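4-hydroxy-tetrahydrodipicolinate synthase (Methanocaldococcus jannaschii DSM 2661, PDB 2YXG) probably catalyses the condensation of pyruvate with (S)-aspartate-beta-semialdehyde to 4-hydroxy-tetrahydrodipicolinate, a step of lysine biosynthesis. Local coordinates at residues A[90-95]-A[125-130]; A[38-43]-A[57-62]; A[99-104]-A[116-121]; A[158-163]-A[177-182]. All blocks are in the same frame, centred on the assembly; numbering follows the deposited sequence.

Interaction 1. Residues A[90-95]-A[125-130]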
loop_
_atom_site.group_PDB
_atom_site.type_symbol
_atom_site.label_atom_id
_atom_site.label_comp_id
_atom_site.label_asym_id
_atom_site.label_seq_id
_atom_site.Cartn_x
_atom_site.Cartn_y
_atom_site.Cartn_z
ATOM N N PHE A 90 19.189 -0.575 32.050
ATOM C CA PHE A 90 19.399 0.768 32.524
ATOM C C PHE A 90 18.117 1.469 33.037
ATOM O O PHE A 90 18.133 2.130 34.071
ATOM C CB PHE A 90 20.040 1.667 31.489
ATOM C CG PHE A 90 20.143 3.097 31.978
ATOM C CD1 PHE A 90 21.209 3.487 32.811
ATOM C CD2 PHE A 90 19.120 4.027 31.694
ATOM C CE1 PHE A 90 21.302 4.788 33.277
ATOM C CE2 PHE A 90 19.187 5.313 32.189
ATOM C CZ PHE A 90 20.285 5.709 32.978
ATOM N N ALA A 91 17.013 1.338 32.307
ATOM C CA ALA A 91 15.774 1.947 32.752
ATOM C C ALA A 91 15.380 1.373 34.128
ATOM O O ALA A 91 14.852 2.070 34.969
ATOM C CB ALA A 91 14.697 1.714 31.741
ATOM N N GLU A 92 15.629 0.095 34.353
ATOM C CA GLU A 92 15.215 -0.501 35.633
ATOM C C GLU A 92 16.104 0.011 36.777
ATOM O O GLU A 92 15.609 0.510 37.786
ATOM C CB GLU A 92 15.237 -2.017 35.574
ATOM C CG GLU A 92 14.615 -2.686 36.828
ATOM C CD GLU A 92 14.475 -4.165 36.659
ATOM O OE1 GLU A 92 15.469 -4.832 36.308
ATOM O OE2 GLU A 92 13.378 -4.678 36.853
ATOM N N ASP A 93 17.403 -0.050 36.537
ATOM C CA ASP A 93 18.426 0.381 37.457
ATOM C C ASP A 93 18.247 1.826 37.819
ATOM O O ASP A 93 18.460 2.178 38.950
ATOM C CB ASP A 93 19.822 0.231 36.830
ATOM C CG ASP A 93 20.308 -1.230 36.723
ATOM O OD1 ASP A 93 19.640 -2.188 37.237
ATOM O OD2 ASP A 93 21.405 -1.407 36.096
ATOM N N VAL A 94 17.870 2.675 36.874
ATOM C CA VAL A 94 17.762 4.088 37.175
ATOM C C VAL A 94 16.454 4.469 37.892
ATOM O O VAL A 94 16.353 5.567 38.400
ATOM C CB VAL A 94 18.025 4.990 35.925
ATOM C CG1 VAL A 94 16.815 5.003 34.954
ATOM C CG2 VAL A 94 18.352 6.385 36.330
ATOM N N GLY A 95 15.454 3.588 37.950
ATOM C CA GLY A 95 14.218 3.960 38.701
ATOM C C GLY A 95 12.944 4.211 37.917
ATOM O O GLY A 95 11.946 4.644 38.503
ATOM N N ILE A 125 14.679 -7.894 32.657
ATOM C CA ILE A 125 14.213 -6.948 33.666
ATOM C C ILE A 125 12.966 -7.475 34.300
ATOM O O ILE A 125 12.357 -8.394 33.756
ATOM C CB ILE A 125 13.906 -5.546 33.060
ATOM C CG1 ILE A 125 12.781 -5.623 32.004
ATOM C CG2 ILE A 125 15.198 -4.918 32.507
ATOM C CD1 ILE A 125 12.338 -4.239 31.451
ATOM N N ASN A 126 12.579 -6.871 35.433
ATOM C CA ASN A 126 11.304 -7.156 36.043
ATOM C C ASN A 126 10.206 -6.085 35.833
ATOM O O ASN A 126 9.042 -6.351 36.086
ATOM C CB ASN A 126 11.485 -7.556 37.525
ATOM C CG ASN A 126 12.098 -8.991 37.656
ATOM O OD1 ASN A 126 13.116 -9.173 38.318
ATOM N ND2 ASN A 126 11.507 -9.981 36.939
ATOM N N LEU A 127 10.570 -4.920 35.321
ATOM C CA LEU A 127 9.590 -3.879 34.937
ATOM C C LEU A 127 8.489 -4.352 33.978
ATOM O O LEU A 127 8.718 -5.218 33.151
ATOM C CB LEU A 127 10.319 -2.676 34.312
ATOM C CG LEU A 127 11.333 -1.999 35.212
ATOM C CD1 LEU A 127 11.744 -0.643 34.607
ATOM C CD2 LEU A 127 10.708 -1.838 36.628
ATOM N N PRO A 128 7.297 -3.764 34.086
ATOM C CA PRO A 128 6.300 -3.974 33.025
ATOM C C PRO A 128 6.842 -3.424 31.704
ATOM O O PRO A 128 7.615 -2.457 31.692
ATOM C CB PRO A 128 5.103 -3.141 33.476
ATOM C CG PRO A 128 5.302 -2.846 34.974
ATOM C CD PRO A 128 6.808 -2.881 35.165
ATOM N N ILE A 129 6.453 -4.060 30.617
ATOM C CA ILE A 129 6.923 -3.657 29.286
ATOM C C ILE A 129 5.751 -3.279 28.392
ATOM O O ILE A 129 4.812 -4.056 28.250
ATOM C CB ILE A 129 7.689 -4.825 28.604
ATOM C CG1 ILE A 129 8.996 -5.086 29.361
ATOM C CG2 ILE A 129 7.898 -4.528 27.038
ATOM C CD1 ILE A 129 9.479 -6.440 29.203
ATOM N N VAL A 130 5.814 -2.083 27.811
ATOM C CA VAL A 130 4.897 -1.678 26.749
ATOM C C VAL A 130 5.542 -1.920 25.363
ATOM O O VAL A 130 6.556 -1.296 24.989
ATOM C CB VAL A 130 4.479 -0.195 26.949
ATOM C CG1 VAL A 130 3.367 0.229 25.956
ATOM C CG2 VAL A 130 3.991 0.028 28.387
#
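Ile125 meets Glu92 where the last turns of helix 81-94 face the loop that leads helix 111-124 into strand 129-133 of the TIM barrel, the strand whose Val130 is hydrogen-bonded to Val99. One acidic side chain carries most of the contact, for Glu92 touches Ile125, Asn126 and Leu127 in turn. Its CG stands anti to the backbone N (chi1 -172°) and the chain stays extended beyond it, a shape that brings the carboxylate up to the loop.

At Ile125, Glu92 OE1 rests against the main chain, 3.6 Å from Ile125 CA, with CB and CG2 of the isoleucine close by. The far end of Ile125 leads away from the helix, and its side chain also packs on Asn156.

At Asn126 the backbone takes over. Asn126 N donates to Glu92 OE2 at 2.7 Å with an N-H...O angle of 148°, meeting the oxygen on its syn side and 27° out of the carboxylate plane. Leu127 N adds a weak second bond to the same Glu92 OE2 at 3.2 Å. Two consecutive amides thus grip a single oxygen, an arrangement that would be expected to offset its negative charge and restrain the carboxylate's rotation.

Leu127 supplies the apolar half. Its side chain lies obliquely across the stem of Glu92, with Leu127 CG 3.7 Å from Glu92 CG. The leucine reaches the helix backbone itself: Leu127 CD1 lies 3.6 Å from Glu92 CA and 4.1 Å from Ala91 O.

Interaction 2. Residues A[38-43]-A[57-62]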
loop_
_atom_site.group_PDB
_atom_site.type_symbol
_atom_site.label_atom_id
_atom_site.label_comp_id
_atom_site.label_asym_id
_atom_site.label_seq_id
_atom_site.Cartn_x
_atom_site.Cartn_y
_atom_site.Cartn_z
ATOM N N ILE A 38 4.525 9.634 32.106
ATOM C CA ILE A 38 5.360 10.268 31.126
ATOM C C ILE A 38 6.190 9.210 30.390
ATOM O O ILE A 38 6.776 8.337 31.003
ATOM C CB ILE A 38 6.253 11.346 31.824
ATOM C CG1 ILE A 38 5.330 12.503 32.281
ATOM C CG2 ILE A 38 7.407 11.800 30.927
ATOM C CD1 ILE A 38 6.012 13.827 32.607
ATOM N N VAL A 39 6.214 9.323 29.067
ATOM C CA VAL A 39 7.044 8.517 28.231
ATOM C C VAL A 39 8.309 9.307 27.821
ATOM O O VAL A 39 8.213 10.272 27.052
ATOM C CB VAL A 39 6.248 7.998 27.009
ATOM C CG1 VAL A 39 7.083 7.046 26.195
ATOM C CG2 VAL A 39 4.960 7.324 27.462
ATOM N N ALA A 40 9.483 8.896 28.340
ATOM C CA ALA A 40 10.733 9.604 28.036
ATOM C C ALA A 40 11.527 8.954 26.934
ATOM O O ALA A 40 11.640 7.718 26.863
ATOM C CB ALA A 40 11.646 9.738 29.298
ATOM N N VAL A 41 12.137 9.819 26.116
ATOM C CA VAL A 41 13.073 9.419 25.074
ATOM C C VAL A 41 12.522 8.303 24.145
ATOM O O VAL A 41 13.216 7.308 23.901
ATOM C CB VAL A 41 14.498 9.044 25.645
ATOM C CG1 VAL A 41 15.145 10.206 26.378
ATOM C CG2 VAL A 41 14.471 7.843 26.542
ATOM N N GLY A 42 11.275 8.463 23.679
ATOM C CA GLY A 42 10.744 7.685 22.540
ATOM C C GLY A 42 10.935 8.542 21.302
ATOM O O GLY A 42 11.716 9.496 21.325
ATOM N N THR A 43 10.226 8.212 20.225
ATOM C CA THR A 43 10.331 8.918 18.953
ATOM C C THR A 43 10.084 10.418 19.098
ATOM O O THR A 43 10.816 11.218 18.578
ATOM C CB THR A 43 9.333 8.357 17.915
ATOM O OG1 THR A 43 9.418 6.936 17.920
ATOM C CG2 THR A 43 9.676 8.891 16.489
ATOM N N LYS A 57 20.910 10.268 30.603
ATOM C CA LYS A 57 20.751 11.412 31.467
ATOM C C LYS A 57 19.341 11.908 31.333
ATOM O O LYS A 57 18.790 12.390 32.303
ATOM C CB LYS A 57 21.699 12.554 31.088
ATOM C CG LYS A 57 23.169 12.405 31.422
ATOM C CD LYS A 57 23.387 12.450 32.936
ATOM C CE LYS A 57 23.888 13.825 33.444
ATOM N NZ LYS A 57 24.253 13.700 34.932
ATOM N N VAL A 58 18.757 11.854 30.122
ATOM C CA VAL A 58 17.341 12.308 30.012
ATOM C C VAL A 58 16.411 11.440 30.855
ATOM O O VAL A 58 15.616 11.984 31.580
ATOM C CB VAL A 58 16.782 12.433 28.571
ATOM C CG1 VAL A 58 15.268 12.723 28.640
ATOM C CG2 VAL A 58 17.496 13.542 27.803
ATOM N N ILE A 59 16.495 10.117 30.756
ATOM C CA ILE A 59 15.657 9.235 31.595
ATOM C C ILE A 59 15.845 9.528 33.101
ATOM O O ILE A 59 14.867 9.678 33.873
ATOM C CB ILE A 59 15.864 7.727 31.253
ATOM C CG1 ILE A 59 15.270 7.396 29.876
ATOM C CG2 ILE A 59 15.167 6.818 32.303
ATOM C CD1 ILE A 59 15.764 6.086 29.270
ATOM N N GLU A 60 17.112 9.648 33.503
ATOM C CA GLU A 60 17.527 10.001 34.863
ATOM C C GLU A 60 16.846 11.291 35.296
ATOM O O GLU A 60 16.254 11.354 36.379
ATOM C CB GLU A 60 19.052 10.191 34.877
ATOM C CG GLU A 60 19.735 9.765 36.194
ATOM C CD GLU A 60 20.962 10.617 36.563
ATOM O OE1 GLU A 60 21.166 11.727 35.981
ATOM O OE2 GLU A 60 21.728 10.181 37.449
ATOM N N LYS A 61 16.900 12.329 34.447
ATOM C CA LYS A 61 16.279 13.598 34.832
ATOM C C LYS A 61 14.756 13.414 35.024
ATOM O O LYS A 61 14.144 13.907 36.006
ATOM C CB LYS A 61 16.620 14.696 33.842
ATOM C CG LYS A 61 15.964 16.063 34.159
ATOM C CD LYS A 61 16.818 16.849 35.209
ATOM C CE LYS A 61 16.028 18.025 35.825
ATOM N NZ LYS A 61 16.893 18.866 36.707
ATOM N N VAL A 62 14.150 12.626 34.131
ATOM C CA VAL A 62 12.695 12.416 34.210
ATOM C C VAL A 62 12.265 11.668 35.513
ATOM O O VAL A 62 11.302 12.076 36.200
ATOM C CB VAL A 62 12.164 11.700 32.938
ATOM C CG1 VAL A 62 10.661 11.442 33.057
ATOM C CG2 VAL A 62 12.431 12.596 31.716
#
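Ile38, Ala40 and Val41 pack against Val58, Ile59 and Val62 in a wholly apolar, buried strand-to-helix contact of the TIM barrel. It joins strand 37-40 to helix 52-66 within one beta-alpha-beta unit, and no hydrogen bond crosses it. The axes of strand 38-40 and helix 57-62 approach to 9.3 Å and run nearly antiparallel, at 159°.

Toward the strand's start the packing is at ordinary distances. Ile38 CG2 lies 3.9 Å from Val62 CG1, and Ala40 CB is 3.8 Å from Val62 CG2.

Val41 is tighter. Its backbone is left-handed helical (phi 51°), and its CB points to the helix just as that of Ala40 does. Val41 CG1 stands anti to the carbonyl carbon (chi1 -60°) and CG2 between the backbone N and the carbonyl carbon, which divides the work between the methyls. The Val41 and Val58 side chains run past each other in opposite directions, Val41 CG1 3.4 Å from Val58 CG1. Val41 CG2 lies 3.5 Å from both Ile59 CG1 and Ile59 CD1, the two side chains crossing at about a right angle. These separations are shorter than usual carbon contacts.

Further along, Thr43, predicted to serve in a proton relay, is hydrogen-bonded to Tyr106 of the second subunit. Around the contact, Ile27 of helix 20-32 touches both Ile38 and Val62, whereas Ile59 reaches Val94 of helix 81-94 and Ala74 of strand 71-75.

Interaction 3. Residues A[99-104]-A[116-121]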
loop_
_atom_site.group_PDB
_atom_site.type_symbol
_atom_site.label_atom_id
_atom_site.label_comp_id
_atom_site.label_asym_id
_atom_site.label_seq_id
_atom_site.Cartn_x
_atom_site.Cartn_y
_atom_site.Cartn_z
ATOM N N VAL A 99 9.003 0.071 30.769
ATOM C CA VAL A 99 9.810 0.300 29.592
ATOM C C VAL A 99 8.869 0.325 28.386
ATOM O O VAL A 99 7.932 -0.457 28.320
ATOM C CB VAL A 99 11.000 -0.713 29.566
ATOM C CG1 VAL A 99 11.184 -1.413 28.277
ATOM C CG2 VAL A 99 12.263 -0.012 29.979
ATOM N N LEU A 100 9.082 1.302 27.495
ATOM C CA LEU A 100 8.497 1.230 26.167
ATOM C C LEU A 100 9.549 0.675 25.200
ATOM O O LEU A 100 10.689 1.186 25.125
ATOM C CB LEU A 100 8.029 2.606 25.691
ATOM C CG LEU A 100 7.332 2.507 24.313
ATOM C CD1 LEU A 100 5.803 2.580 24.434
ATOM C CD2 LEU A 100 7.919 3.499 23.340
ATOM N N SER A 101 9.145 -0.328 24.429
ATOM C CA SER A 101 10.072 -1.061 23.597
ATOM C C SER A 101 9.499 -1.255 22.136
ATOM O O SER A 101 8.575 -2.038 21.897
ATOM C CB SER A 101 10.377 -2.396 24.287
ATOM O OG SER A 101 11.370 -3.104 23.576
ATOM N N ILE A 102 10.033 -0.517 21.182
ATOM C CA ILE A 102 9.516 -0.521 19.806
ATOM C C ILE A 102 9.980 -1.779 19.068
ATOM O O ILE A 102 11.098 -2.303 19.308
ATOM C CB ILE A 102 9.990 0.782 19.054
ATOM C CG1 ILE A 102 9.238 1.002 17.714
ATOM C CG2 ILE A 102 11.535 0.793 18.899
ATOM C CD1 ILE A 102 9.375 2.443 17.119
ATOM N N THR A 103 9.120 -2.295 18.175
ATOM C CA THR A 103 9.566 -3.339 17.288
ATOM C C THR A 103 10.797 -2.762 16.530
ATOM O O THR A 103 10.744 -1.617 16.050
ATOM C CB THR A 103 8.489 -3.733 16.258
ATOM O OG1 THR A 103 8.313 -2.636 15.341
ATOM C CG2 THR A 103 7.094 -4.060 16.949
ATOM N N PRO A 104 11.890 -3.545 16.419
ATOM C CA PRO A 104 13.034 -3.175 15.561
ATOM C C PRO A 104 12.586 -2.667 14.204
ATOM O O PRO A 104 11.732 -3.277 13.563
ATOM C CB PRO A 104 13.759 -4.519 15.375
ATOM C CG PRO A 104 13.604 -5.158 16.751
ATOM C CD PRO A 104 12.120 -4.852 17.073
ATOM N N LYS A 116 11.539 -13.400 19.803
ATOM C CA LYS A 116 12.810 -13.693 20.453
ATOM C C LYS A 116 13.424 -12.399 20.961
ATOM O O LYS A 116 13.855 -12.320 22.116
ATOM C CB LYS A 116 13.761 -14.316 19.452
ATOM C CG LYS A 116 13.653 -15.826 19.237
ATOM C CD LYS A 116 14.791 -16.282 18.264
ATOM C CE LYS A 116 15.081 -17.747 18.399
ATOM N NZ LYS A 116 14.189 -18.563 17.508
ATOM N N HIS A 117 13.467 -11.382 20.090
ATOM C CA HIS A 117 13.825 -10.020 20.505
ATOM C C HIS A 117 13.110 -9.566 21.776
ATOM O O HIS A 117 13.784 -9.239 22.758
ATOM C CB HIS A 117 13.619 -9.007 19.373
ATOM C CG HIS A 117 13.987 -7.599 19.742
ATOM N ND1 HIS A 117 13.065 -6.688 20.219
ATOM C CD2 HIS A 117 15.168 -6.939 19.671
ATOM C CE1 HIS A 117 13.666 -5.521 20.414
ATOM N NE2 HIS A 117 14.945 -5.652 20.102
ATOM N N PHE A 118 11.773 -9.585 21.793
ATOM C CA PHE A 118 11.049 -9.070 23.007
ATOM C C PHE A 118 11.201 -10.036 24.195
ATOM O O PHE A 118 11.108 -9.643 25.327
ATOM C CB PHE A 118 9.541 -8.775 22.747
ATOM C CG PHE A 118 9.298 -7.572 21.869
ATOM C CD1 PHE A 118 9.776 -6.298 22.239
ATOM C CD2 PHE A 118 8.639 -7.691 20.666
ATOM C CE1 PHE A 118 9.570 -5.184 21.429
ATOM C CE2 PHE A 118 8.398 -6.545 19.854
ATOM C CZ PHE A 118 8.863 -5.320 20.241
ATOM N N GLY A 119 11.388 -11.323 23.892
ATOM C CA GLY A 119 11.680 -12.348 24.904
ATOM C C GLY A 119 12.949 -12.002 25.666
ATOM O O GLY A 119 12.957 -12.055 26.884
ATOM N N LYS A 120 14.013 -11.625 24.953
ATOM C CA LYS A 120 15.287 -11.240 25.614
ATOM C C LYS A 120 15.105 -9.980 26.460
ATOM O O LYS A 120 15.683 -9.869 27.551
ATOM C CB LYS A 120 16.452 -11.027 24.606
ATOM C CG LYS A 120 16.816 -12.230 23.695
ATOM C CD LYS A 120 17.654 -13.332 24.410
ATOM C CE LYS A 120 19.184 -13.045 24.339
ATOM N NZ LYS A 120 20.051 -13.764 25.396
ATOM N N VAL A 121 14.331 -9.011 25.958
ATOM C CA VAL A 121 14.024 -7.813 26.745
ATOM C C VAL A 121 13.277 -8.199 28.049
ATOM O O VAL A 121 13.659 -7.777 29.148
ATOM C CB VAL A 121 13.250 -6.746 25.910
ATOM C CG1 VAL A 121 12.756 -5.633 26.744
ATOM C CG2 VAL A 121 14.162 -6.202 24.763
#
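Pro104 meets His117 tip to tip in the tight part of this contact, and Phe118 against Ser101 and Thr103 completes it. His117 CG stands anti to the backbone N (chi1 -179°), directing the ring toward Pro104. Pro104 CG stands 3.6 Å from the centroid of the His117 ring, 6° off its normal, in a CH-pi contact over the face. An alanine at His117 would probably leave Pro104 CG without the ring face it rests on and open a gap beside it. Ser101 OG and Thr103 N lie in plane at the edge of the Phe118 ring, Ser101 OG 3.5 Å from Phe118 CE1. Phe118 CZ is 3.6 Å from Thr103 CA.

Strand 98-102 and helix 111-124 share one beta-alpha-beta unit of the TIM barrel; the axes of the pieces 99-102 and 116-121 approach to 10.5 Å at 161°. Ile102 points away from the helix and packs on Tyr132, the predicted proton donor/acceptor, and on Tyr106 of the second subunit.

Packing thins toward the strand's start, where Val121 CG1 stays 4.3 Å from Ser101 OG. The outer side carries the exposed Lys120 and partly exposed Lys116, both packing on Leu266 of the second subunit.

Interaction 4. Residues A[158-163]-A[177-182]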
loop_
_atom_site.group_PDB
_atom_site.type_symbol
_atom_site.label_atom_id
_atom_site.label_comp_id
_atom_site.label_asym_id
_atom_site.label_seq_id
_atom_site.Cartn_x
_atom_site.Cartn_y
_atom_site.Cartn_z
ATOM N N SER A 158 3.080 -6.292 29.313
ATOM C CA SER A 158 1.921 -5.738 29.980
ATOM C C SER A 158 0.970 -4.977 29.049
ATOM O O SER A 158 -0.250 -5.148 29.148
ATOM C CB SER A 158 2.359 -4.879 31.144
ATOM O OG SER A 158 1.250 -4.093 31.546
ATOM N N ALA A 159 1.518 -4.183 28.121
ATOM C CA ALA A 159 0.689 -3.419 27.217
ATOM C C ALA A 159 1.257 -3.400 25.806
ATOM O O ALA A 159 2.432 -3.802 25.573
ATOM C CB ALA A 159 0.486 -2.011 27.769
ATOM N N VAL A 160 0.392 -3.020 24.860
ATOM C CA VAL A 160 0.820 -2.538 23.534
ATOM C C VAL A 160 0.355 -1.066 23.250
ATOM O O VAL A 160 -0.842 -0.750 23.339
ATOM C CB VAL A 160 0.225 -3.455 22.423
ATOM C CG1 VAL A 160 1.052 -3.368 21.118
ATOM C CG2 VAL A 160 0.150 -4.873 22.918
ATOM N N LYS A 161 1.302 -0.205 22.887
ATOM C CA LYS A 161 1.001 1.059 22.196
ATOM C C LYS A 161 0.784 0.720 20.727
ATOM O O LYS A 161 1.748 0.371 19.994
ATOM C CB LYS A 161 2.142 2.064 22.363
ATOM C CG LYS A 161 2.027 3.368 21.525
ATOM C CD LYS A 161 3.329 4.263 21.663
ATOM C CE LYS A 161 3.109 5.642 20.994
ATOM N NZ LYS A 161 4.356 6.455 20.807
ATOM N N GLU A 162 -0.499 0.732 20.326
ATOM C CA GLU A 162 -0.875 0.303 18.963
ATOM C C GLU A 162 -1.001 1.465 18.019
ATOM O O GLU A 162 -1.978 2.216 18.123
ATOM C CB GLU A 162 -2.159 -0.563 18.983
ATOM C CG GLU A 162 -2.505 -1.260 17.619
ATOM C CD GLU A 162 -1.306 -2.008 16.972
ATOM O OE1 GLU A 162 -1.210 -3.232 17.217
ATOM O OE2 GLU A 162 -0.478 -1.389 16.239
ATOM N N ALA A 163 -0.002 1.674 17.151
ATOM C CA ALA A 163 -0.117 2.752 16.110
ATOM C C ALA A 163 -0.540 2.308 14.704
ATOM O O ALA A 163 -0.537 3.131 13.787
ATOM C CB ALA A 163 1.185 3.586 15.980
ATOM N N ALA A 177 -5.295 -11.358 23.092
ATOM C CA ALA A 177 -4.092 -10.927 23.861
ATOM C C ALA A 177 -3.995 -11.132 25.384
ATOM O O ALA A 177 -2.992 -11.698 25.886
ATOM C CB ALA A 177 -3.863 -9.482 23.581
ATOM N N LYS A 178 -5.010 -10.646 26.110
ATOM C CA LYS A 178 -4.836 -10.280 27.488
ATOM C C LYS A 178 -3.517 -9.503 27.580
ATOM O O LYS A 178 -2.504 -9.972 28.149
ATOM C CB LYS A 178 -4.820 -11.486 28.428
ATOM C CG LYS A 178 -5.801 -12.624 28.108
ATOM C CD LYS A 178 -5.098 -13.962 28.413
ATOM C CE LYS A 178 -3.826 -14.145 27.550
ATOM N NZ LYS A 178 -4.130 -14.559 26.152
ATOM N N ILE A 179 -3.511 -8.349 26.915
ATOM C CA ILE A 179 -2.635 -7.258 27.261
ATOM C C ILE A 179 -3.550 -6.057 27.239
ATOM O O ILE A 179 -4.578 -6.074 26.574
ATOM C CB ILE A 179 -1.475 -7.040 26.229
ATOM C CG1 ILE A 179 -1.900 -7.443 24.828
ATOM C CG2 ILE A 179 -0.252 -7.837 26.592
ATOM C CD1 ILE A 179 -2.683 -6.447 24.108
ATOM N N THR A 180 -3.145 -5.005 27.941
ATOM C CA THR A 180 -3.756 -3.698 27.796
ATOM C C THR A 180 -3.411 -3.068 26.446
ATOM O O THR A 180 -2.233 -3.073 26.002
ATOM C CB THR A 180 -3.276 -2.821 28.907
ATOM O OG1 THR A 180 -3.574 -3.477 30.135
ATOM C CG2 THR A 180 -3.940 -1.458 28.876
ATOM N N VAL A 181 -4.430 -2.572 25.755
ATOM C CA VAL A 181 -4.150 -1.785 24.550
ATOM C C VAL A 181 -4.095 -0.299 24.875
ATOM O O VAL A 181 -5.040 0.210 25.450
ATOM C CB VAL A 181 -5.166 -2.069 23.391
ATOM C CG1 VAL A 181 -4.912 -1.114 22.203
ATOM C CG2 VAL A 181 -5.122 -3.568 22.965
ATOM N N LEU A 182 -2.983 0.368 24.536
ATOM C CA LEU A 182 -2.909 1.848 24.514
ATOM C C LEU A 182 -2.914 2.373 23.059
ATOM O O LEU A 182 -2.287 1.794 22.159
ATOM C CB LEU A 182 -1.668 2.395 25.245
ATOM C CG LEU A 182 -1.513 1.872 26.696
ATOM C CD1 LEU A 182 -0.110 2.114 27.285
ATOM C CD2 LEU A 182 -2.630 2.410 27.627
#
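The flat groups between Ser158 and Thr180, and onward to Glu162 and Leu182, are backbone peptides, joined edge to edge by N-H and C=O. Ala159, Lys161, Thr180 and Leu182 project from one face of the paired strands, Val160 and Val181 from the other. At the edges, Thr180 N bonds Ser158 O at 3.1 Å. Val160 N donates to Thr180 O (2.9 Å), and Glu162 N to Leu182 O (2.8 Å). Between them, Leu182 N reaches Val160 O at 2.7 Å.

This is a parallel ladder of the TIM barrel, pairing neighbouring strands 157-162 and 180-183, which helix 168-177 connects in a beta-alpha-beta crossover. Lys161, the predicted Schiff-base lysine, extends from its face toward Ile201 and makes a cation-pi contact with Tyr132. On the same face, Ala159 CB lies 4.2 Å from Leu182 CD1. Glu162 turns its carboxylate aside to Asn133, which bonds its OE2.

On the Val160 face, Ile179 CD1 presses to 3.5 Å from Val160 CG2, closer than usual. Ile179 CG1 sits at an unstaggered chi1 of 31°, and chi2 of 81° then turns CD1 to the valine. An alanine at Ile179 would probably leave a gap beside Val160 CG2 and weaken the packing on Val147 and Ala151 of helix 144-153. Nearer the backbone, Ile179 CB lies 3.7 Å from Ser158 O.

All four interactions reach the same parallel sheet. Interactions 2 and 3 are buried helix-on-strand contacts within single beta-alpha-beta units: the first is purely aliphatic, the second mixes rings with serine, threonine and proline next to the second subunit. Interaction 4 is strand on strand, held by backbone hydrogen bonds, and contains the predicted Schiff-base lysine; it touches interaction 3 through Leu100 and Lys161. Interaction 1, only partly buried, docks a carboxylate on two loop amides, one bond weak. Interaction 3 is nested within the loop closed by interaction 1; helix 111-124 supplies interaction 3 directly and leads into the loop of interaction 1. Val94 and Ile59 bring interactions 1 and 2 together.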